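Side-chain contacts in RNA polymerase ECF-subfamily sigma factor (Streptomyces venezuelae, PDB 6DXO), which probably guides RNA polymerase to specific promoters as an ECF sigma factor involved in aerial mycelium formation, and is usually held inactive by an anti-sigma factor: residues E13-G16 against R17-D20; I55-F58 against T59-G62; L43-E46 against T47-A51. All coordinates share one frame; numbering follows the deposited sequence.

Interaction 1 (E13-G16 against R17-D20); sequences EAFG and RLYD
Glu13 and Arg17, one helical turn apart, touch through bent side chains: Glu13 has CG anti to the backbone N (chi1 169°) and folds at chi2. Arg17 has CG beside its own N (chi1 -57°), with further bends at chi2 and chi3. Glu13 OE2 thus comes to lie 3.7 Å from Arg17 CG. The carboxylate and guanidinium planes are only 9° apart, yet Glu13 OE2 stays 4.3 Å from Arg17 NE, beyond a salt bridge.

The guanidinium instead turns along the helix to Asp20. It grips that carboxylate side-on with two nitrogens, both on one oxygen. Arg17 NE lies 3.2 Å and Arg17 NH2 3.1 Å from Asp20 OD2, which sits at the guanidinium edge, in its plane. The NE bond uses the anti lone pair of OD2, and the NH2 bond arrives on the same anti side. Under these groups runs regular helix 12-31, with bonds such as Tyr19 N to Phe15 O (3.0 Å). On its buried side, Phe15 CD1 packs on Leu18 CD1 at 4.2 Å.

Arg67 of the other chain makes salt bridges with Glu13 OE2 and Asp20 OD1; for Asp20 it is a second basic partner. With an alanine at Asp20, the guanidinium of Arg17 would probably be set free to turn and Arg67 of the other chain would lose one of its two carboxylates. Glu13 OE2 and Asp20 OD2 are 5.0 Å apart, so the arginines probably offset the repulsion between them. The chemistry implies an intrahelical ion pair built into the interface with the other chain.

Interaction 2 (I55-F58 against T59-G62); sequences ISTF and TWQG
Thr59 follows Phe58, the centre of an inverse gamma turn, and closes that turn onto Thr57. The turn lies in the loop between helix 37-53 and helix 65-79. Its closing bond runs from Thr59 N to Thr57 O, at 2.7 Å. The bond is weak, for the tight turn bends the N-H...O angle to 120°. The hydroxyl of Thr59 comes back to the same carbonyl: OG1 stands between the backbone N and the carbonyl carbon, 3.0 Å from Thr57 O. The methyl CG2 of Thr59 goes another way and approaches Ser56 O at 3.9 Å.

Trp60 comes next and folds its indole back over the turn. Its CG also stands between N and the carbonyl carbon (chi1 59°), and this swings the six-membered ring toward the first segment. Trp60 CE3 reaches 3.4 Å from Thr57 O. The main contact is a T-shaped stack, in which the edge of the Phe58 ring is directed at the face of the Trp60 six-membered ring. The centroids are 5.1 Å apart and the planes stand at 82°.

Phe58 is buried although the turn around it is largely exposed. Trp68 stacks on its ring and also meets Trp60 edge-to-face, which joins the turn to helix 65-79. Val4 packs on Phe58, and Gln8 bonds to its carbonyl oxygen. Trp60 also touches a crystal neighbour, so lattice packing may influence its pose. Within the T-shaped pair, Phe58 CD1 lies 3.5 Å from Trp60 CH2, and Phe58 CE1 lies 3.9 Å from Trp60 CZ2.

Interaction 3 (L43-E46 against T47-A51); sequences LTSE and TFLRA
Thr47 turns its hydroxyl back along helix 37-53 to the carbonyl of Leu43. OG1 lies beside the backbone N and anti to the carbonyl carbon (chi1 -66°), and from there it donates to Leu43 O at 2.8 Å. The backbone Thr47 N donates to the same Leu43 O at 2.9 Å. The two donors reach the oxygen from opposite faces of the carbonyl plane. The buried hydroxyl is therefore satisfied within its own helix, which probably fixes its rotation.

Phe48 holds CG beside its backbone N (chi1 -76°), so the ring runs alongside Thr44 and points the same way. Its edge meets the carbonyl of that residue: Thr44 O lies in the ring plane, 3.2 Å from Phe48 CD1. The methyl Thr44 CG2 touches Phe48 CE1 at 4.1 Å. The hydroxyl of Thr44 looks elsewhere and bonds to Ala40 O. One position on, Leu49 lays its CD1 against Ser45 OG at 3.9 Å, and Leu70 of the other chain packs on both Phe48 and Leu49.

Glu46 and Arg50, both partly exposed, follow one turn apart. Both start with CG anti to N, and both bend at chi2, yet Glu46 OE2 and Arg50 NE remain 4.5 Å apart. A water partly bridges them. It accepts from Arg50 NH2 at 2.7 Å and makes a weak bond to Glu46 OE2. The salt-bridge partner of Glu46 is Arg53. Leu43, Thr44 and Ser45 probably form part of the polymerase core binding motif of sigma-70 region 2.

Interactions 1 and 3 lie on the consecutive helices 12-31 and 37-53, with centres about 13 Å apart. They pack directly: Phe15 CZ is 3.5 Å from Phe48 O, and the rings of Tyr19 and Phe48 meet edge-to-face. Interaction 2 is more peripheral, with its centre about 18 Å from that of interaction 1 and about 17 Å from that of interaction 3. It touches interaction 1 through Phe15 CD1 and Ile55 CD1, 4.2 Å apart. Leu70 of the other chain packs on residues of interactions 1 and 3, including Phe15 and Leu49. Gln66 of the other chain packs on Thr44 and Ser45, so part of the probable polymerase core binding motif lies against the partner chain, consistent with anti-sigma inhibition.

Interaction 1 (E13-G16 against R17-D20)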
loop_
_atom_site.group_PDB
_atom_site.type_symbol
_atom_site.label_atom_id
_atom_site.label_comp_id
_atom_site.label_asym_id
_atom_site.label_seq_id
_atom_site.Cartn_x
_atom_site.Cartn_y
_atom_site.Cartn_z
ATOM N N GLU A 13 -11.715 -8.561 2.288
ATOM C CA GLU A 13 -10.563 -8.572 3.187
ATOM C C GLU A 13 -9.342 -9.258 2.566
ATOM O O GLU A 13 -8.204 -8.916 2.889
ATOM C CB GLU A 13 -10.921 -9.216 4.531
ATOM C CG GLU A 13 -9.713 -9.510 5.414
ATOM C CD GLU A 13 -8.983 -8.251 5.874
ATOM O OE1 GLU A 13 -9.572 -7.152 5.806
ATOM O OE2 GLU A 13 -7.815 -8.366 6.298
ATOM N N ALA A 14 -9.573 -10.218 1.673
ATOM C CA ALA A 14 -8.470 -10.834 0.960
ATOM C C ALA A 14 -7.744 -9.784 0.124
ATOM O O ALA A 14 -6.516 -9.792 0.057
ATOM C CB ALA A 14 -8.945 -12.013 0.069
ATOM N N PHE A 15 -8.486 -8.864 -0.485
ATOM C CA PHE A 15 -7.821 -7.811 -1.263
ATOM C C PHE A 15 -7.091 -6.854 -0.308
ATOM O O PHE A 15 -6.030 -6.339 -0.610
ATOM C CB PHE A 15 -8.792 -7.029 -2.147
ATOM C CG PHE A 15 -8.097 -6.211 -3.196
ATOM C CD1 PHE A 15 -7.779 -6.767 -4.426
ATOM C CD2 PHE A 15 -7.719 -4.896 -2.939
ATOM C CE1 PHE A 15 -7.115 -6.013 -5.401
ATOM C CE2 PHE A 15 -7.044 -4.141 -3.905
ATOM C CZ PHE A 15 -6.740 -4.706 -5.122
ATOM N N GLY A 16 -7.656 -6.642 0.866
ATOM C CA GLY A 16 -6.942 -5.860 1.876
ATOM C C GLY A 16 -5.599 -6.482 2.217
ATOM O O GLY A 16 -4.574 -5.791 2.362
ATOM N N ARG A 17 -5.591 -7.800 2.355
ATOM C CA ARG A 17 -4.366 -8.539 2.604
ATOM C C ARG A 17 -3.372 -8.431 1.436
ATOM O O ARG A 17 -2.154 -8.429 1.646
ATOM C CB ARG A 17 -4.690 -10.014 2.846
ATOM C CG ARG A 17 -5.661 -10.249 3.989
ATOM C CD ARG A 17 -4.926 -10.698 5.237
ATOM N NE ARG A 17 -3.821 -9.806 5.556
ATOM C CZ ARG A 17 -2.581 -10.210 5.801
ATOM N NH1 ARG A 17 -2.281 -11.501 5.769
ATOM N NH2 ARG A 17 -1.638 -9.322 6.084
ATOM N N LEU A 18 -3.875 -8.378 0.209
ATOM C CA LEU A 18 -2.972 -8.201 -0.930
ATOM C C LEU A 18 -2.289 -6.832 -0.799
ATOM O O LEU A 18 -1.084 -6.713 -1.015
ATOM C CB LEU A 18 -3.699 -8.339 -2.275
ATOM C CG LEU A 18 -4.115 -9.774 -2.649
ATOM C CD1 LEU A 18 -4.948 -9.793 -3.928
ATOM C CD2 LEU A 18 -2.893 -10.663 -2.762
ATOM N N TYR A 19 -3.057 -5.812 -0.443
ATOM C CA TYR A 19 -2.480 -4.501 -0.145
ATOM C C TYR A 19 -1.413 -4.576 0.944
ATOM O O TYR A 19 -0.309 -4.054 0.784
ATOM C CB TYR A 19 -3.566 -3.486 0.206
ATOM C CG TYR A 19 -2.989 -2.127 0.562
ATOM C CD1 TYR A 19 -2.692 -1.201 -0.430
ATOM C CD2 TYR A 19 -2.719 -1.796 1.882
ATOM C CE1 TYR A 19 -2.141 0.046 -0.117
ATOM C CE2 TYR A 19 -2.173 -0.553 2.212
ATOM C CZ TYR A 19 -1.897 0.362 1.210
ATOM O OH TYR A 19 -1.352 1.582 1.537
ATOM N N ASP A 20 -1.725 -5.234 2.061
ATOM C CA ASP A 20 -0.708 -5.444 3.086
ATOM C C ASP A 20 0.595 -6.040 2.548
ATOM O O ASP A 20 1.689 -5.587 2.886
ATOM C CB ASP A 20 -1.234 -6.370 4.185
ATOM C CG ASP A 20 -2.440 -5.823 4.890
ATOM O OD1 ASP A 20 -2.678 -4.594 4.874
ATOM O OD2 ASP A 20 -3.162 -6.656 5.499
#

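Interaction 2 (I55-F58 against T59-G62)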
loop_
_atom_site.group_PDB
_atom_site.type_symbol
_atom_site.label_atom_id
_atom_site.label_comp_id
_atom_site.label_asym_id
_atom_site.label_seq_id
_atom_site.Cartn_x
_atom_site.Cartn_y
_atom_site.Cartn_z
ATOM N N ILE A 55 -9.662 -7.038 -11.783
ATOM C CA ILE A 55 -9.271 -8.317 -11.222
ATOM C C ILE A 55 -10.028 -9.500 -11.868
ATOM O O ILE A 55 -9.568 -10.629 -11.807
ATOM C CB ILE A 55 -9.403 -8.353 -9.665
ATOM C CG1 ILE A 55 -8.363 -9.298 -9.057
ATOM C CG2 ILE A 55 -10.828 -8.711 -9.238
ATOM C CD1 ILE A 55 -8.459 -9.437 -7.547
ATOM N N SER A 56 -11.172 -9.230 -12.484
ATOM C CA SER A 56 -11.940 -10.310 -13.143
ATOM C C SER A 56 -11.294 -10.750 -14.464
ATOM O O SER A 56 -11.668 -11.780 -15.041
ATOM C CB SER A 56 -13.393 -9.895 -13.388
ATOM O OG SER A 56 -13.477 -8.812 -14.297
ATOM N N THR A 57 -10.330 -9.972 -14.943
ATOM C CA THR A 57 -9.641 -10.309 -16.197
ATOM C C THR A 57 -8.307 -10.989 -15.923
ATOM O O THR A 57 -7.679 -11.546 -16.830
ATOM C CB THR A 57 -9.343 -9.059 -17.031
ATOM O OG1 THR A 57 -8.344 -8.278 -16.358
ATOM C CG2 THR A 57 -10.599 -8.219 -17.214
ATOM N N PHE A 58 -7.873 -10.924 -14.671
ATOM C CA PHE A 58 -6.586 -11.469 -14.262
ATOM C C PHE A 58 -6.615 -12.985 -14.257
ATOM O O PHE A 58 -6.652 -13.614 -13.197
ATOM C CB PHE A 58 -6.210 -10.919 -12.882
ATOM C CG PHE A 58 -4.812 -11.254 -12.447
ATOM C CD1 PHE A 58 -3.716 -10.698 -13.101
ATOM C CD2 PHE A 58 -4.591 -12.079 -11.375
ATOM C CE1 PHE A 58 -2.429 -10.988 -12.690
ATOM C CE2 PHE A 58 -3.302 -12.377 -10.963
ATOM C CZ PHE A 58 -2.221 -11.825 -11.626
ATOM N N THR A 59 -6.587 -13.572 -15.456
ATOM C CA THR A 59 -6.832 -14.990 -15.629
ATOM C C THR A 59 -5.963 -15.615 -16.729
ATOM O O THR A 59 -6.162 -16.774 -17.102
ATOM C CB THR A 59 -8.301 -15.216 -16.019
ATOM O OG1 THR A 59 -8.614 -14.383 -17.140
ATOM C CG2 THR A 59 -9.230 -14.850 -14.857
ATOM N N TRP A 60 -5.011 -14.847 -17.252
ATOM C CA TRP A 60 -4.133 -15.352 -18.307
ATOM C C TRP A 60 -3.046 -16.284 -17.770
ATOM O O TRP A 60 -2.647 -16.192 -16.610
ATOM C CB TRP A 60 -3.537 -14.208 -19.137
ATOM C CG TRP A 60 -2.735 -13.214 -18.359
ATOM C CD1 TRP A 60 -1.403 -13.283 -18.065
ATOM C CD2 TRP A 60 -3.212 -11.997 -17.779
ATOM N NE1 TRP A 60 -1.021 -12.184 -17.336
ATOM C CE2 TRP A 60 -2.112 -11.378 -17.150
ATOM C CE3 TRP A 60 -4.457 -11.369 -17.733
ATOM C CZ2 TRP A 60 -2.227 -10.165 -16.479
ATOM C CZ3 TRP A 60 -4.564 -10.164 -17.073
ATOM C CH2 TRP A 60 -3.458 -9.577 -16.452
ATOM N N GLN A 61 -2.563 -17.162 -18.642
ATOM C CA GLN A 61 -1.730 -18.301 -18.256
ATOM C C GLN A 61 -0.581 -18.053 -17.262
ATOM O O GLN A 61 -0.550 -18.644 -16.180
ATOM C CB GLN A 61 -1.196 -19.009 -19.504
ATOM C CG GLN A 61 -0.840 -20.449 -19.247
ATOM C CD GLN A 61 -1.973 -21.201 -18.574
ATOM O OE1 GLN A 61 -3.123 -21.137 -19.014
ATOM N NE2 GLN A 61 -1.658 -21.904 -17.490
ATOM N N GLY A 62 0.366 -17.197 -17.627
ATOM C CA GLY A 62 1.556 -17.022 -16.803
ATOM C C GLY A 62 1.559 -15.787 -15.911
ATOM O O GLY A 62 2.615 -15.197 -15.660
#

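Interaction 3 (L43-E46 against T47-A51)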
loop_
_atom_site.group_PDB
_atom_site.type_symbol
_atom_site.label_atom_id
_atom_site.label_comp_id
_atom_site.label_asym_id
_atom_site.label_seq_id
_atom_site.Cartn_x
_atom_site.Cartn_y
_atom_site.Cartn_z
ATOM N N LEU A 43 -0.303 7.538 -6.451
ATOM C CA LEU A 43 -0.160 6.549 -7.511
ATOM C C LEU A 43 -0.117 5.113 -6.957
ATOM O O LEU A 43 -0.427 4.156 -7.656
ATOM C CB LEU A 43 1.061 6.855 -8.400
ATOM C CG LEU A 43 1.007 8.141 -9.239
ATOM C CD1 LEU A 43 2.276 8.276 -10.079
ATOM C CD2 LEU A 43 -0.220 8.191 -10.121
ATOM N N THR A 44 0.256 4.959 -5.692
ATOM C CA THR A 44 0.255 3.623 -5.096
ATOM C C THR A 44 -1.193 3.201 -4.944
ATOM O O THR A 44 -1.585 2.087 -5.321
ATOM C CB THR A 44 0.990 3.618 -3.722
ATOM O OG1 THR A 44 2.370 3.939 -3.929
ATOM C CG2 THR A 44 0.910 2.235 -3.077
ATOM N N SER A 45 -1.998 4.112 -4.417
ATOM C CA SER A 45 -3.433 3.887 -4.280
ATOM C C SER A 45 -4.055 3.602 -5.636
ATOM O O SER A 45 -4.778 2.626 -5.800
ATOM C CB SER A 45 -4.096 5.113 -3.650
ATOM O OG SER A 45 -5.505 5.021 -3.717
ATOM N N GLU A 46 -3.770 4.454 -6.619
ATOM C CA GLU A 46 -4.305 4.223 -7.968
ATOM C C GLU A 46 -3.901 2.876 -8.597
ATOM O O GLU A 46 -4.702 2.255 -9.311
ATOM C CB GLU A 46 -3.937 5.374 -8.900
ATOM C CG GLU A 46 -4.652 5.316 -10.247
ATOM C CD GLU A 46 -6.171 5.404 -10.106
ATOM O OE1 GLU A 46 -6.648 6.070 -9.160
ATOM O OE2 GLU A 46 -6.890 4.805 -10.940
ATOM N N THR A 47 -2.675 2.428 -8.339
ATOM C CA THR A 47 -2.202 1.145 -8.849
ATOM C C THR A 47 -3.083 0.014 -8.334
ATOM O O THR A 47 -3.568 -0.814 -9.096
ATOM C CB THR A 47 -0.736 0.877 -8.461
ATOM O OG1 THR A 47 0.122 1.824 -9.120
ATOM C CG2 THR A 47 -0.319 -0.527 -8.839
ATOM N N PHE A 48 -3.293 -0.017 -7.024
ATOM C CA PHE A 48 -4.159 -1.050 -6.467
ATOM C C PHE A 48 -5.612 -0.946 -6.936
ATOM O O PHE A 48 -6.276 -1.973 -7.180
ATOM C CB PHE A 48 -4.067 -1.062 -4.939
ATOM C CG PHE A 48 -2.819 -1.699 -4.431
ATOM C CD1 PHE A 48 -1.668 -0.936 -4.200
ATOM C CD2 PHE A 48 -2.772 -3.065 -4.205
ATOM C CE1 PHE A 48 -0.501 -1.543 -3.742
ATOM C CE2 PHE A 48 -1.614 -3.675 -3.734
ATOM C CZ PHE A 48 -0.470 -2.916 -3.502
ATOM N N LEU A 49 -6.116 0.279 -7.046
ATOM C CA LEU A 49 -7.494 0.472 -7.493
ATOM C C LEU A 49 -7.709 -0.048 -8.916
ATOM O O LEU A 49 -8.768 -0.604 -9.239
ATOM C CB LEU A 49 -7.915 1.941 -7.369
ATOM C CG LEU A 49 -8.258 2.411 -5.951
ATOM C CD1 LEU A 49 -8.481 3.913 -5.921
ATOM C CD2 LEU A 49 -9.492 1.680 -5.443
ATOM N N ARG A 50 -6.697 0.118 -9.765
ATOM C CA ARG A 50 -6.783 -0.366 -11.135
ATOM C C ARG A 50 -6.770 -1.894 -11.179
ATOM O O ARG A 50 -7.543 -2.505 -11.917
ATOM C CB ARG A 50 -5.645 0.212 -11.986
ATOM C CG ARG A 50 -5.708 -0.152 -13.447
ATOM C CD ARG A 50 -6.588 0.815 -14.214
ATOM N NE ARG A 50 -5.945 2.115 -14.390
ATOM C CZ ARG A 50 -5.256 2.465 -15.472
ATOM N NH1 ARG A 50 -5.123 1.611 -16.477
ATOM N NH2 ARG A 50 -4.703 3.667 -15.552
ATOM N N ALA A 51 -5.910 -2.504 -10.371
ATOM C CA ALA A 51 -5.808 -3.955 -10.309
ATOM C C ALA A 51 -7.147 -4.528 -9.870
ATOM O O ALA A 51 -7.613 -5.548 -10.385
ATOM C CB ALA A 51 -4.722 -4.370 -9.341
HETATM O O HOH W 1 -5.959 5.656 -14.152
#